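Local coordinates for protein probable 2-phosphosulfolactate phosphatase (Clostridium acetobutylicum, PDB 1VR0) that probably hydrolyses (2R)-O-phospho-3-sulfolactate to (2R)-3-sulfolactate and phosphate with the help of magnesium, at residues A[27-39]-A[145-158]. Numbering follows the deposited sequence.
Sequences EKVKNKTAVVIDM and IVELNNDVVIVNAG. With MG (magnesium ion), chain D.
Thr33 to Ile37 pair in parallel register with Val152 to Asn156, two neighbouring parallel strands of a mixed sheet, with the magnesium site at the carboxyl ends of these two. Six backbone hydrogen bonds, from Thr33 N to Asp151 O at one end to Ala157 N to Ile37 O at the other, join the strands. Beta-branched side chains suit extended backbone and fill buried space: Val35, Ile37 and Ile154 on one face, Val36, Val153 and Val155 on the other. On the first, Val35 CG2 meets Ile145 CD1 at 3.8 Å, the two side chains crossing at about a right angle, where helix 138-148, which leads into the second strand, lies against the sheet. Farther along, Ile37 CD1 presses on Ile154 CG2 at 3.5 Å. On the other face, Val153 holds CG1 between its backbone N and carbonyl carbon (chi1 57°), which brings this methyl 3.4 Å from Lys28 O and 3.9 Å from Val29 CG2, under the turn of 29-32.

Polar residues close the amino end. Asn31 O lies in the plane of the Asn150 amide, and ND2 gives it a nearly straight 2.8 Å bond (173° at the hydrogen), while a water takes a second bond from ND2 and donates to Thr33 OG1. Thr33 serves two purposes here: OG1 also donates to a water shared with Ile145 O and Asn150 O, and CG2 packs against Leu148 CD1.

At the carboxyl end Asp38 swings CG anti to its backbone N (chi1 -172°), carrying the carboxylate past the small Ala157 methyl to the metal. Asp167 completes the protein ligands of the magnesium ion, which Asp38 OD1 binds at 2.1 Å and Gly158 O at 2.5 Å.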
loop_
_atom_site.group_PDB
_atom_site.type_symbol
_atom_site.label_atom_id
_atom_site.label_comp_id
_atom_site.label_asym_id
_atom_site.label_seq_id
_atom_site.Cartn_x
_atom_site.Cartn_y
_atom_site.Cartn_z
ATOM N N GLU A 27 2.503 11.415 11.172
ATOM C CA GLU A 27 2.318 10.612 12.365
ATOM C C GLU A 27 2.887 9.214 12.235
ATOM O O GLU A 27 3.153 8.575 13.241
ATOM C CB GLU A 27 0.837 10.534 12.709
ATOM C CG GLU A 27 -0.046 9.846 11.637
ATOM C CD GLU A 27 -0.673 10.824 10.626
ATOM O OE1 GLU A 27 -0.110 11.939 10.373
ATOM O OE2 GLU A 27 -1.753 10.458 10.089
ATOM N N LYS A 28 3.039 8.744 11.003
ATOM C CA LYS A 28 3.666 7.452 10.724
ATOM C C LYS A 28 5.203 7.546 10.648
ATOM O O LYS A 28 5.909 6.532 10.557
ATOM C CB LYS A 28 3.190 6.901 9.370
ATOM C CG LYS A 28 1.760 6.373 9.321
ATOM C CD LYS A 28 1.429 5.969 7.879
ATOM C CE LYS A 28 0.054 5.311 7.734
ATOM N NZ LYS A 28 0.025 4.500 6.492
ATOM N N VAL A 29 5.720 8.763 10.625
ATOM C CA VAL A 29 7.139 8.961 10.440
ATOM C C VAL A 29 7.813 9.558 11.687
ATOM O O VAL A 29 8.894 9.128 12.047
ATOM C CB VAL A 29 7.373 9.797 9.165
ATOM C CG1 VAL A 29 8.600 10.592 9.243
ATOM C CG2 VAL A 29 7.504 8.880 7.994
ATOM N N LYS A 30 7.155 10.495 12.368
ATOM C CA LYS A 30 7.841 11.259 13.401
ATOM C C LYS A 30 8.432 10.369 14.511
ATOM O O LYS A 30 7.856 9.364 14.883
ATOM C CB LYS A 30 6.986 12.405 13.948
ATOM C CG LYS A 30 5.593 12.000 14.312
ATOM C CD LYS A 30 4.996 12.948 15.350
ATOM C CE LYS A 30 3.592 12.489 15.795
ATOM N NZ LYS A 30 3.318 13.389 16.925
ATOM N N ASN A 31 9.639 10.739 14.937
ATOM C CA ASN A 31 10.424 10.087 15.998
ATOM C C ASN A 31 10.840 8.645 15.734
ATOM O O ASN A 31 11.419 8.019 16.614
ATOM C CB ASN A 31 9.741 10.220 17.353
ATOM C CG ASN A 31 9.159 11.619 17.587
ATOM O OD1 ASN A 31 9.803 12.626 17.304
ATOM N ND2 ASN A 31 7.918 11.677 18.091
ATOM N N LYS A 32 10.604 8.141 14.528
ATOM C CA LYS A 32 10.991 6.777 14.191
ATOM C C LYS A 32 12.339 6.698 13.472
ATOM O O LYS A 32 12.936 7.698 13.145
ATOM C CB LYS A 32 9.896 6.123 13.335
ATOM C CG LYS A 32 8.619 5.957 14.108
ATOM C CD LYS A 32 7.562 5.283 13.312
ATOM C CE LYS A 32 6.377 4.912 14.196
ATOM N NZ LYS A 32 5.651 3.793 13.504
ATOM N N THR A 33 12.817 5.491 13.240
ATOM C CA THR A 33 13.892 5.275 12.287
ATOM C C THR A 33 13.202 5.152 10.929
ATOM O O THR A 33 12.472 4.188 10.688
ATOM C CB THR A 33 14.685 3.979 12.601
ATOM O OG1 THR A 33 15.345 4.104 13.858
ATOM C CG2 THR A 33 15.712 3.688 11.568
ATOM N N ALA A 34 13.389 6.138 10.056
ATOM C CA ALA A 34 12.830 6.076 8.691
ATOM C C ALA A 34 13.884 5.599 7.700
ATOM O O ALA A 34 15.001 6.079 7.702
ATOM C CB ALA A 34 12.302 7.414 8.255
ATOM N N VAL A 35 13.523 4.644 6.858
ATOM C CA VAL A 35 14.424 4.148 5.855
ATOM C C VAL A 35 13.830 4.496 4.493
ATOM O O VAL A 35 12.768 4.016 4.145
ATOM C CB VAL A 35 14.572 2.642 5.980
ATOM C CG1 VAL A 35 15.458 2.092 4.868
ATOM C CG2 VAL A 35 15.118 2.266 7.372
ATOM N N VAL A 36 14.495 5.356 3.738
ATOM C CA VAL A 36 13.966 5.771 2.455
ATOM C C VAL A 36 14.522 4.875 1.340
ATOM O O VAL A 36 15.738 4.624 1.258
ATOM C CB VAL A 36 14.258 7.233 2.182
ATOM C CG1 VAL A 36 13.722 7.607 0.832
ATOM C CG2 VAL A 36 13.635 8.119 3.263
ATOM N N ILE A 37 13.625 4.397 0.483
ATOM C CA ILE A 37 14.001 3.526 -0.631
ATOM C C ILE A 37 13.518 4.048 -1.984
ATOM O O ILE A 37 12.337 4.286 -2.189
ATOM C CB ILE A 37 13.512 2.093 -0.362
ATOM C CG1 ILE A 37 14.274 1.540 0.850
ATOM C CG2 ILE A 37 13.787 1.183 -1.526
ATOM C CD1 ILE A 37 13.635 0.328 1.445
ATOM N N ASP A 38 14.463 4.254 -2.891
ATOM C CA ASP A 38 14.157 4.503 -4.315
ATOM C C ASP A 38 15.228 3.741 -5.120
ATOM O O ASP A 38 16.167 4.333 -5.642
ATOM C CB ASP A 38 14.178 6.014 -4.621
ATOM C CG ASP A 38 13.675 6.346 -6.011
ATOM O OD1 ASP A 38 12.658 5.775 -6.419
ATOM O OD2 ASP A 38 14.259 7.193 -6.728
HETATM N N MSE A 39 15.114 2.420 -5.200
HETATM C CA MSE A 39 16.261 1.614 -5.650
HETATM C C MSE A 39 16.602 1.793 -7.125
HETATM O O MSE A 39 17.761 1.565 -7.544
HETATM C CB MSE A 39 16.073 0.132 -5.328
HETATM C CG MSE A 39 14.849 -0.462 -5.947
HETATM SE SE MSE A 39 14.958 -2.419 -6.218
HETATM C CE MSE A 39 16.647 -2.503 -7.210
ATOM N N ILE A 145 19.608 -0.262 11.748
ATOM C CA ILE A 145 18.272 -0.321 12.331
ATOM C C ILE A 145 18.271 -0.936 13.712
ATOM O O ILE A 145 17.670 -0.401 14.636
ATOM C CB ILE A 145 17.324 -1.089 11.402
ATOM C CG1 ILE A 145 16.945 -0.207 10.231
ATOM C CG2 ILE A 145 16.076 -1.524 12.134
ATOM C CD1 ILE A 145 16.256 -0.978 9.061
ATOM N N VAL A 146 18.952 -2.058 13.855
ATOM C CA VAL A 146 19.031 -2.753 15.141
ATOM C C VAL A 146 19.780 -1.904 16.163
ATOM O O VAL A 146 19.330 -1.762 17.286
ATOM C CB VAL A 146 19.711 -4.123 14.972
ATOM C CG1 VAL A 146 19.991 -4.799 16.311
ATOM C CG2 VAL A 146 18.855 -5.011 14.088
ATOM N N GLU A 147 20.907 -1.329 15.761
ATOM C CA GLU A 147 21.709 -0.468 16.646
ATOM C C GLU A 147 20.877 0.708 17.139
ATOM O O GLU A 147 20.936 1.048 18.304
ATOM C CB GLU A 147 22.953 0.060 15.915
ATOM C CG GLU A 147 23.990 0.751 16.807
ATOM C CD GLU A 147 24.308 2.227 16.399
ATOM O OE1 GLU A 147 24.063 2.632 15.238
ATOM O OE2 GLU A 147 24.801 3.002 17.255
ATOM N N LEU A 148 20.098 1.319 16.238
ATOM C CA LEU A 148 19.310 2.504 16.573
ATOM C C LEU A 148 18.196 2.185 17.557
ATOM O O LEU A 148 17.715 3.068 18.280
ATOM C CB LEU A 148 18.725 3.122 15.318
ATOM C CG LEU A 148 19.665 3.984 14.505
ATOM C CD1 LEU A 148 18.910 4.485 13.352
ATOM C CD2 LEU A 148 20.247 5.134 15.340
ATOM N N ASN A 149 17.782 0.923 17.558
ATOM C CA ASN A 149 16.881 0.372 18.581
ATOM C C ASN A 149 15.571 1.151 18.792
ATOM O O ASN A 149 15.117 1.315 19.936
ATOM C CB ASN A 149 17.597 0.237 19.915
ATOM C CG ASN A 149 16.853 -0.691 20.868
ATOM O OD1 ASN A 149 16.216 -1.664 20.436
ATOM N ND2 ASN A 149 16.911 -0.388 22.141
ATOM N N ASN A 150 14.984 1.606 17.688
ATOM C CA ASN A 150 13.801 2.429 17.684
ATOM C C ASN A 150 12.836 1.786 16.685
ATOM O O ASN A 150 13.264 1.020 15.810
ATOM C CB ASN A 150 14.214 3.824 17.202
ATOM C CG ASN A 150 13.119 4.873 17.320
ATOM O OD1 ASN A 150 12.142 4.700 18.031
ATOM N ND2 ASN A 150 13.321 5.998 16.646
ATOM N N ASP A 151 11.550 2.110 16.786
ATOM C CA ASP A 151 10.590 1.634 15.815
ATOM C C ASP A 151 10.933 2.179 14.412
ATOM O O ASP A 151 11.539 3.232 14.261
ATOM C CB ASP A 151 9.164 2.051 16.160
ATOM C CG ASP A 151 8.661 1.479 17.489
ATOM O OD1 ASP A 151 9.025 0.345 17.927
ATOM O OD2 ASP A 151 7.844 2.210 18.092
ATOM N N VAL A 152 10.512 1.445 13.392
ATOM C CA VAL A 152 10.968 1.662 12.045
ATOM C C VAL A 152 9.806 1.906 11.117
ATOM O O VAL A 152 8.774 1.284 11.249
ATOM C CB VAL A 152 11.748 0.444 11.548
ATOM C CG1 VAL A 152 12.190 0.619 10.120
ATOM C CG2 VAL A 152 12.961 0.251 12.423
ATOM N N VAL A 153 9.989 2.818 10.172
ATOM C CA VAL A 153 9.092 2.900 9.046
ATOM C C VAL A 153 9.939 2.892 7.782
ATOM O O VAL A 153 10.898 3.629 7.650
ATOM C CB VAL A 153 8.126 4.108 9.120
ATOM C CG1 VAL A 153 8.868 5.400 9.227
ATOM C CG2 VAL A 153 7.255 4.151 7.890
ATOM N N ILE A 154 9.586 2.018 6.851
ATOM C CA ILE A 154 10.274 1.933 5.566
ATOM C C ILE A 154 9.482 2.709 4.551
ATOM O O ILE A 154 8.348 2.372 4.227
ATOM C CB ILE A 154 10.477 0.481 5.194
ATOM C CG1 ILE A 154 11.472 -0.104 6.188
ATOM C CG2 ILE A 154 11.081 0.356 3.816
ATOM C CD1 ILE A 154 11.521 -1.569 6.118
ATOM N N VAL A 155 10.071 3.806 4.097
ATOM C CA VAL A 155 9.369 4.770 3.251
ATOM C C VAL A 155 9.746 4.489 1.805
ATOM O O VAL A 155 10.830 4.838 1.383
ATOM C CB VAL A 155 9.737 6.215 3.630
ATOM C CG1 VAL A 155 8.937 7.227 2.813
ATOM C CG2 VAL A 155 9.532 6.447 5.106
ATOM N N ASN A 156 8.872 3.804 1.076
ATOM C CA ASN A 156 9.053 3.607 -0.361
ATOM C C ASN A 156 8.818 4.924 -1.087
ATOM O O ASN A 156 7.841 5.600 -0.817
ATOM C CB ASN A 156 8.045 2.570 -0.882
ATOM C CG ASN A 156 8.292 1.187 -0.315
ATOM O OD1 ASN A 156 8.815 1.048 0.778
ATOM N ND2 ASN A 156 7.959 0.169 -1.069
ATOM N N ALA A 157 9.706 5.311 -1.988
ATOM C CA ALA A 157 9.456 6.509 -2.798
ATOM C C ALA A 157 8.342 6.206 -3.801
ATOM O O ALA A 157 7.522 7.062 -4.107
ATOM C CB ALA A 157 10.696 6.953 -3.504
ATOM N N GLY A 158 8.291 4.955 -4.269
ATOM C CA GLY A 158 7.348 4.559 -5.312
ATOM C C GLY A 158 7.766 5.225 -6.609
ATOM O O GLY A 158 8.919 5.660 -6.732
HETATM MG MG MG D . 11.086 4.376 -6.876
HETATM O O HOH W 1 7.022 1.559 13.108
HETATM O O HOH W 2 15.666 1.478 14.627
HETATM O O HOH W 3 15.816 6.214 15.423
HETATM O O HOH W 4 12.899 2.647 -7.297
HETATM O O HOH W 5 10.344 3.331 -8.997
#